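2-dehydropantoate 2-reductase (Bacillus subtilis, PDB 3EGO) probably catalyses the NADPH-dependent reduction of 2-dehydropantoate (ketopantoate) to (R)-pantoate, the second step of the pantoate branch of pantothenate biosynthesis. Local coordinates at residues 33-37 with 59-63; 115-119 with 150-155; 211-215 with 281-285. The contacts are given in a common frame with arbitrary orientation. Residues are numbered along the deposited sequence.

How the interactions relate
Interactions 1 and 2 both belong to the N-terminal Rossmann-type domain and reach the same sheet from different places, with centres 26 Å apart and nearest atoms about 13 Å apart. Interaction 3 lies in the helical C-terminal domain, its centre 40 Å from that of interaction 1, across the centre of the chain, and 35 Å from that of interaction 2. Interaction 1 borders the probable NADP(+) site: the side chain of Arg33 is about 6 Å from Gly10 of the glycine-rich loop. In interaction 3 the side chain of Leu285 is about 9 Å from that of Asn189, a probable substrate-binding residue, whereas interaction 2 is remote from these sites.

Interaction 1: residues 33-37 with 59-63; sequences RQEQA and SADTS
Thr62, Ala37 and Ala60 account for most of the 218 Å² buried where the first turn of helix 34-43 meets the end of strand 52-61 in the Rossmann-type domain. Arg33 is the N-cap residue, and its O accepts from Ala37 N at 3.1 Å; residues 34-37 are helical, residues 59-61 extended, and Thr62 (phi/psi -112/2) turns the chain out of the strand. CA atoms pair Ala37 with Ala60 at 4.8 Å and Gln34 with Thr62 at 6.1 Å. Ala37 points its CB at the strand, 3.8 Å from Ala60 CB, 3.8 Å from Asp61 N and 4.1 Å from Thr62 CG2, while Ala37 O is 3.3 Å from Ala60 CB. Thr62, chi1 p, brings CG2 within 3.9 Å of Arg33 C. Gln34 NE2 donates a weak hydrogen bond to Thr62 OG1 at 3.3 Å. Asp61 points away, and its OD2 accepts from Ser63 N at 3.3 Å, an Asx turn. Arg33, which lies near the probable NADP(+) site, forms salt bridges through NH1 with Glu35 OE2 at 2.8 Å and through NH2 with Asp131. Small alanines thus allow close backbone approach, so the contact relies chiefly on apolar fit, with one weak polar link at its exposed margin.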
loop_
_atom_site.group_PDB
_atom_site.type_symbol
_atom_site.label_atom_id
_atom_site.label_comp_id
_atom_site.label_asym_id
_atom_site.label_seq_id
_atom_site.Cartn_x
_atom_site.Cartn_y
_atom_site.Cartn_z
ATOM N N ARG A 33 23.385 -0.079 -22.573
ATOM C CA ARG A 33 23.852 -1.454 -22.925
ATOM C C ARG A 33 24.423 -1.613 -24.347
ATOM O O ARG A 33 23.742 -1.368 -25.352
ATOM C CB ARG A 33 22.748 -2.481 -22.696
ATOM C CG ARG A 33 22.080 -2.351 -21.342
ATOM C CD ARG A 33 20.769 -3.119 -21.298
ATOM N NE ARG A 33 19.646 -2.450 -21.966
ATOM C CZ ARG A 33 19.006 -2.928 -23.037
ATOM N NH1 ARG A 33 19.367 -4.076 -23.599
ATOM N NH2 ARG A 33 17.997 -2.257 -23.550
ATOM N N GLN A 34 25.692 -2.025 -24.432
ATOM C CA GLN A 34 26.346 -2.203 -25.746
ATOM C C GLN A 34 25.555 -3.138 -26.669
ATOM O O GLN A 34 25.580 -3.020 -27.904
ATOM C CB GLN A 34 27.793 -2.707 -25.523
ATOM C CG GLN A 34 28.759 -2.432 -26.669
ATOM C CD GLN A 34 30.106 -1.905 -26.156
ATOM O OE1 GLN A 34 31.130 -2.587 -26.247
ATOM N NE2 GLN A 34 30.097 -0.687 -25.593
ATOM N N GLU A 35 24.841 -4.085 -26.082
ATOM C CA GLU A 35 24.084 -5.048 -26.891
ATOM C C GLU A 35 22.934 -4.369 -27.616
ATOM O O GLU A 35 22.569 -4.746 -28.744
ATOM C CB GLU A 35 23.512 -6.133 -25.999
ATOM C CG GLU A 35 23.150 -5.593 -24.650
ATOM C CD GLU A 35 22.143 -6.461 -23.938
ATOM O OE1 GLU A 35 22.050 -7.677 -24.289
ATOM O OE2 GLU A 35 21.449 -5.919 -23.042
ATOM N N GLN A 36 22.316 -3.390 -26.958
ATOM C CA GLN A 36 21.301 -2.650 -27.699
ATOM C C GLN A 36 21.946 -1.772 -28.744
ATOM O O GLN A 36 21.501 -1.729 -29.859
ATOM C CB GLN A 36 20.488 -1.779 -26.774
ATOM C CG GLN A 36 19.448 -0.956 -27.581
ATOM C CD GLN A 36 18.522 -0.190 -26.649
ATOM O OE1 GLN A 36 18.904 0.188 -25.549
ATOM N NE2 GLN A 36 17.296 0.021 -27.087
ATOM N N ALA A 37 22.987 -1.026 -28.365
ATOM C CA ALA A 37 23.679 -0.175 -29.312
ATOM C C ALA A 37 24.130 -0.966 -30.530
ATOM O O ALA A 37 23.994 -0.506 -31.665
ATOM C CB ALA A 37 24.854 0.566 -28.630
ATOM N N SER A 59 22.394 5.437 -35.931
ATOM C CA SER A 59 23.633 5.060 -35.233
ATOM C C SER A 59 23.323 4.854 -33.757
ATOM O O SER A 59 22.243 5.232 -33.280
ATOM C CB SER A 59 24.739 6.113 -35.410
ATOM O OG SER A 59 24.901 6.405 -36.783
ATOM N N ALA A 60 24.255 4.239 -33.033
ATOM C CA ALA A 60 24.087 4.008 -31.614
ATOM C C ALA A 60 25.443 4.002 -30.893
ATOM O O ALA A 60 26.491 3.800 -31.512
ATOM C CB ALA A 60 23.325 2.723 -31.373
ATOM N N ASP A 61 25.427 4.229 -29.597
ATOM C CA ASP A 61 26.655 4.312 -28.837
ATOM C C ASP A 61 26.283 4.154 -27.383
ATOM O O ASP A 61 25.103 4.204 -27.044
ATOM C CB ASP A 61 27.306 5.676 -29.049
ATOM C CG ASP A 61 28.822 5.615 -29.028
ATOM O OD1 ASP A 61 29.426 6.136 -30.001
ATOM O OD2 ASP A 61 29.391 5.055 -28.049
ATOM N N THR A 62 27.292 3.977 -26.520
ATOM C CA THR A 62 27.061 3.774 -25.111
ATOM C C THR A 62 27.594 4.998 -24.394
ATOM O O THR A 62 27.529 5.117 -23.185
ATOM C CB THR A 62 27.743 2.475 -24.621
ATOM O OG1 THR A 62 29.069 2.419 -25.136
ATOM C CG2 THR A 62 26.990 1.251 -25.153
ATOM N N SER A 63 28.086 5.938 -25.179
ATOM C CA SER A 63 28.539 7.183 -24.600
ATOM C C SER A 63 28.286 8.331 -25.561
ATOM O O SER A 63 28.130 8.135 -26.765
ATOM C CB SER A 63 30.024 7.070 -24.245
ATOM O OG SER A 63 30.753 6.790 -25.436
#

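Interaction 2: residues 115-119 with 150-155; sequences HSIYV and AEPDRL
In the Rossmann-type domain, the start of strand 116-128 is flanked by the loop between strands 142-146 and 168-170. Residues 116-119 are extended; the backbones of Ser116 and Tyr118 bond to strand 94-97 and the residue before it, that of Ile117 to Phe147. Residues 152-154 have helical phi/psi, and Arg154 N bonds to Glu151 O at 3.2 Å. The closest CA pair is Ser116 with Ala150, 5.1 Å apart, and 304 Å² is buried. Ser116 (chi1 m) faces the loop, its CB 4.1 Å from Ala150 CB. Its OG is 3.3 Å from a water that accepts from Glu151 N at 2.6 Å, bridging strand and loop. Ser116 OG also lies 3.3 Å from Arg154 NE, but the angle is poor for a hydrogen bond, and NE instead bonds to Asn94. Ile117 turns its side chain away and contributes its carbonyl, with Ile117 O 3.4 Å from Ala150 CB. Tyr118, buried, contributes the largest area; chi1 m carries the ring end-on into the loop. Leu155 (m, t) places CD1 over one face in a CH-pi contact, 4.0 Å from the centroid and 13° off the normal, while Ala150 CB is 3.7 Å from Tyr118 CE1. At the ring's far end, near its plane, Tyr118 OH donates a 2.6 Å hydrogen bond to Glu151 O.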
loop_
_atom_site.group_PDB
_atom_site.type_symbol
_atom_site.label_atom_id
_atom_site.label_comp_id
_atom_site.label_asym_id
_atom_site.label_seq_id
_atom_site.Cartn_x
_atom_site.Cartn_y
_atom_site.Cartn_z
ATOM N N HIS A 115 24.981 25.208 -21.652
ATOM C CA HIS A 115 24.013 24.534 -22.510
ATOM C C HIS A 115 22.741 25.359 -22.616
ATOM O O HIS A 115 22.389 26.093 -21.683
ATOM C CB HIS A 115 23.683 23.162 -21.923
ATOM C CG HIS A 115 24.758 22.137 -22.118
ATOM N ND1 HIS A 115 25.390 21.939 -23.327
ATOM C CD2 HIS A 115 25.281 21.226 -21.265
ATOM C CE1 HIS A 115 26.263 20.953 -23.205
ATOM N NE2 HIS A 115 26.218 20.508 -21.960
ATOM N N SER A 116 22.058 25.270 -23.756
ATOM C CA SER A 116 20.702 25.803 -23.859
ATOM C C SER A 116 19.739 24.708 -23.449
ATOM O O SER A 116 19.671 23.676 -24.100
ATOM C CB SER A 116 20.367 26.226 -25.293
ATOM O OG SER A 116 21.240 27.246 -25.776
ATOM N N ILE A 117 18.948 24.962 -22.418
ATOM C CA ILE A 117 18.096 23.938 -21.846
ATOM C C ILE A 117 16.654 24.127 -22.210
ATOM O O ILE A 117 16.085 25.207 -22.019
ATOM C CB ILE A 117 18.200 23.900 -20.332
ATOM C CG1 ILE A 117 19.663 23.812 -19.905
ATOM C CG2 ILE A 117 17.390 22.694 -19.769
ATOM C CD1 ILE A 117 20.403 22.618 -20.483
ATOM N N TYR A 118 16.071 23.033 -22.706
ATOM C CA TYR A 118 14.677 22.955 -23.057
ATOM C C TYR A 118 14.068 21.780 -22.314
ATOM O O TYR A 118 14.744 20.786 -22.005
ATOM C CB TYR A 118 14.508 22.792 -24.579
ATOM C CG TYR A 118 15.262 23.886 -25.321
ATOM C CD1 TYR A 118 14.691 25.152 -25.524
ATOM C CD2 TYR A 118 16.561 23.677 -25.748
ATOM C CE1 TYR A 118 15.421 26.168 -26.168
ATOM C CE2 TYR A 118 17.290 24.676 -26.390
ATOM C CZ TYR A 118 16.715 25.918 -26.600
ATOM O OH TYR A 118 17.478 26.885 -27.233
ATOM N N VAL A 119 12.775 21.885 -22.113
ATOM C CA VAL A 119 12.036 20.960 -21.292
ATOM C C VAL A 119 10.726 20.657 -22.034
ATOM O O VAL A 119 10.164 21.546 -22.653
ATOM C CB VAL A 119 11.875 21.743 -19.944
ATOM C CG1 VAL A 119 10.469 22.241 -19.643
ATOM C CG2 VAL A 119 12.794 21.210 -18.779
ATOM N N ALA A 150 16.921 30.121 -22.252
ATOM C CA ALA A 150 17.262 29.562 -23.545
ATOM C C ALA A 150 16.415 30.176 -24.656
ATOM O O ALA A 150 15.220 30.454 -24.490
ATOM C CB ALA A 150 17.177 28.009 -23.545
ATOM N N GLU A 151 17.064 30.360 -25.799
ATOM C CA GLU A 151 16.493 30.956 -26.978
ATOM C C GLU A 151 15.699 29.922 -27.784
ATOM O O GLU A 151 16.288 28.986 -28.322
ATOM C CB GLU A 151 17.676 31.417 -27.838
ATOM C CG GLU A 151 17.323 32.139 -29.073
ATOM C CD GLU A 151 18.552 32.332 -29.958
ATOM O OE1 GLU A 151 18.364 32.665 -31.130
ATOM O OE2 GLU A 151 19.688 32.153 -29.476
ATOM N N PRO A 152 14.370 30.088 -27.873
ATOM C CA PRO A 152 13.530 29.087 -28.525
ATOM C C PRO A 152 13.901 28.917 -29.982
ATOM O O PRO A 152 13.862 27.795 -30.511
ATOM C CB PRO A 152 12.121 29.667 -28.421
ATOM C CG PRO A 152 12.196 30.758 -27.414
ATOM C CD PRO A 152 13.601 31.217 -27.328
ATOM N N ASP A 153 14.294 30.016 -30.630
ATOM C CA ASP A 153 14.528 29.971 -32.074
ATOM C C ASP A 153 15.619 28.972 -32.422
ATOM O O ASP A 153 15.627 28.428 -33.510
ATOM C CB ASP A 153 14.846 31.364 -32.631
ATOM C CG ASP A 153 13.609 32.241 -32.730
ATOM O OD1 ASP A 153 12.450 31.713 -32.692
ATOM O OD2 ASP A 153 13.809 33.464 -32.867
ATOM N N ARG A 154 16.517 28.705 -31.479
ATOM C CA ARG A 154 17.561 27.697 -31.699
ATOM C C ARG A 154 17.043 26.349 -32.219
ATOM O O ARG A 154 17.752 25.652 -32.937
ATOM C CB ARG A 154 18.421 27.491 -30.436
ATOM C CG ARG A 154 19.538 28.506 -30.289
ATOM C CD ARG A 154 20.368 28.309 -29.023
ATOM N NE ARG A 154 21.324 27.202 -29.078
ATOM C CZ ARG A 154 22.496 27.236 -29.715
ATOM N NH1 ARG A 154 22.853 28.307 -30.422
ATOM N NH2 ARG A 154 23.306 26.182 -29.668
ATOM N N LEU A 155 15.808 25.988 -31.883
ATOM C CA LEU A 155 15.274 24.708 -32.356
ATOM C C LEU A 155 14.423 24.774 -33.622
ATOM O O LEU A 155 13.848 23.755 -34.022
ATOM C CB LEU A 155 14.506 23.998 -31.254
ATOM C CG LEU A 155 15.287 23.762 -29.962
ATOM C CD1 LEU A 155 14.476 22.918 -29.023
ATOM C CD2 LEU A 155 16.699 23.162 -30.194
HETATM O O HOH W 1 19.601 30.090 -25.809
#

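Interaction 3: residues 211-215 with 281-285; sequences FMKLV and HLEFL
Helices 206-223 and 280-291 of the helical C-terminal domain pack through a buried, mainly apolar contact; the axes of segments 211-215 and 281-285 approach to 10.6 Å, with 108° between their N-to-C directions. The closest CA atoms, of Val215 and His281, are 6.0 Å apart. His281 (chi1 m, chi2 85°) projects toward the first helix and turns its edge to the face of Phe211 (chi1 t, chi2 102°), a T-shaped pair with centroids 5.5 Å apart and planes at 85°. The helix backbone holds Leu214 CB over one His281 face, 4.1 Å from the centroid, a CH-pi contact; rotamer m, t brings Leu214 CD1 to 3.6 Å from His281 NE2. Val215, chi1 t, splits its methyls: CG1 is 4.0 Å from Leu282 CD2, and CG2 is 4.0 Å from His281 CB. Leu282 and Leu285 are both m, t. The contact also lies at the dimer interface: His281 ND1 bonds to Glu218, NE2 to His281 of the second subunit, and Phe211 stacks on that subunit's Phe284. The closest aliphatic approach is Val215 CG2 to Leu285 CD1, 3.7 Å.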
loop_
_atom_site.group_PDB
_atom_site.type_symbol
_atom_site.label_atom_id
_atom_site.label_comp_id
_atom_site.label_asym_id
_atom_site.label_seq_id
_atom_site.Cartn_x
_atom_site.Cartn_y
_atom_site.Cartn_z
ATOM N N PHE A 211 -10.525 10.268 -1.692
ATOM C CA PHE A 211 -9.100 10.255 -1.370
ATOM C C PHE A 211 -8.254 10.921 -2.462
ATOM O O PHE A 211 -7.373 11.727 -2.172
ATOM C CB PHE A 211 -8.638 8.816 -1.110
ATOM C CG PHE A 211 -7.310 8.724 -0.418
ATOM C CD1 PHE A 211 -7.239 8.449 0.955
ATOM C CD2 PHE A 211 -6.139 8.892 -1.131
ATOM C CE1 PHE A 211 -5.992 8.372 1.599
ATOM C CE2 PHE A 211 -4.875 8.785 -0.503
ATOM C CZ PHE A 211 -4.805 8.538 0.875
ATOM N N MET A 212 -8.527 10.604 -3.731
ATOM C CA MET A 212 -7.871 11.347 -4.833
ATOM C C MET A 212 -8.011 12.874 -4.710
ATOM O O MET A 212 -7.056 13.615 -4.927
ATOM C CB MET A 212 -8.382 10.881 -6.218
ATOM C CG MET A 212 -7.362 11.169 -7.365
ATOM S SD MET A 212 -7.724 10.478 -9.013
ATOM C CE MET A 212 -9.395 11.011 -9.259
ATOM N N LYS A 213 -9.209 13.339 -4.372
ATOM C CA LYS A 213 -9.446 14.787 -4.229
ATOM C C LYS A 213 -8.551 15.388 -3.160
ATOM O O LYS A 213 -7.994 16.486 -3.329
ATOM C CB LYS A 213 -10.905 15.050 -3.903
ATOM C CG LYS A 213 -11.403 16.420 -4.355
ATOM C CD LYS A 213 -12.800 16.660 -3.844
ATOM C CE LYS A 213 -13.234 18.094 -4.133
ATOM N NZ LYS A 213 -14.728 18.176 -4.051
ATOM N N LEU A 214 -8.400 14.662 -2.045
ATOM C CA LEU A 214 -7.517 15.098 -0.964
ATOM C C LEU A 214 -6.075 15.198 -1.435
ATOM O O LEU A 214 -5.340 16.122 -1.069
ATOM C CB LEU A 214 -7.620 14.133 0.234
ATOM C CG LEU A 214 -8.905 14.158 1.064
ATOM C CD1 LEU A 214 -8.844 13.090 2.146
ATOM C CD2 LEU A 214 -9.100 15.560 1.659
ATOM N N VAL A 215 -5.649 14.211 -2.229
ATOM C CA VAL A 215 -4.326 14.282 -2.840
ATOM C C VAL A 215 -4.265 15.477 -3.824
ATOM O O VAL A 215 -3.326 16.254 -3.811
ATOM C CB VAL A 215 -3.973 12.968 -3.574
ATOM C CG1 VAL A 215 -2.679 13.108 -4.339
ATOM C CG2 VAL A 215 -3.831 11.825 -2.529
ATOM N N HIS A 281 -0.962 13.356 2.846
ATOM C CA HIS A 281 -1.381 12.244 1.993
ATOM C C HIS A 281 -0.284 11.889 1.014
ATOM O O HIS A 281 0.049 10.723 0.855
ATOM C CB HIS A 281 -2.660 12.579 1.261
ATOM C CG HIS A 281 -3.803 12.851 2.178
ATOM N ND1 HIS A 281 -4.027 14.086 2.739
ATOM C CD2 HIS A 281 -4.753 12.028 2.672
ATOM C CE1 HIS A 281 -5.096 14.020 3.519
ATOM N NE2 HIS A 281 -5.546 12.778 3.505
ATOM N N LEU A 282 0.274 12.887 0.339
ATOM C CA LEU A 282 1.450 12.633 -0.501
ATOM C C LEU A 282 2.593 11.940 0.255
ATOM O O LEU A 282 3.306 11.101 -0.290
ATOM C CB LEU A 282 1.938 13.955 -1.128
ATOM C CG LEU A 282 1.036 14.533 -2.226
ATOM C CD1 LEU A 282 1.390 15.993 -2.444
ATOM C CD2 LEU A 282 1.226 13.767 -3.515
ATOM N N GLU A 283 2.808 12.305 1.516
ATOM C CA GLU A 283 3.928 11.730 2.235
ATOM C C GLU A 283 3.638 10.247 2.521
ATOM O O GLU A 283 4.536 9.391 2.478
ATOM C CB GLU A 283 4.081 12.463 3.565
ATOM C CG GLU A 283 5.386 12.254 4.227
ATOM C CD GLU A 283 6.323 13.366 3.887
ATOM O OE1 GLU A 283 7.198 13.127 3.042
ATOM O OE2 GLU A 283 6.169 14.478 4.449
ATOM N N PHE A 284 2.399 9.935 2.843
ATOM C CA PHE A 284 2.052 8.544 3.175
ATOM C C PHE A 284 2.183 7.642 1.909
ATOM O O PHE A 284 2.675 6.504 1.949
ATOM C CB PHE A 284 0.615 8.444 3.718
ATOM C CG PHE A 284 0.256 7.029 4.158
ATOM C CD1 PHE A 284 0.632 6.580 5.422
ATOM C CD2 PHE A 284 -0.348 6.143 3.282
ATOM C CE1 PHE A 284 0.346 5.269 5.826
ATOM C CE2 PHE A 284 -0.630 4.839 3.657
ATOM C CZ PHE A 284 -0.259 4.387 4.914
ATOM N N LEU A 285 1.710 8.167 0.789
ATOM C CA LEU A 285 1.817 7.467 -0.481
ATOM C C LEU A 285 3.268 7.200 -0.858
ATOM O O LEU A 285 3.616 6.098 -1.256
ATOM C CB LEU A 285 1.128 8.308 -1.560
ATOM C CG LEU A 285 -0.394 8.417 -1.448
ATOM C CD1 LEU A 285 -0.985 9.469 -2.455
ATOM C CD2 LEU A 285 -1.035 7.061 -1.697
#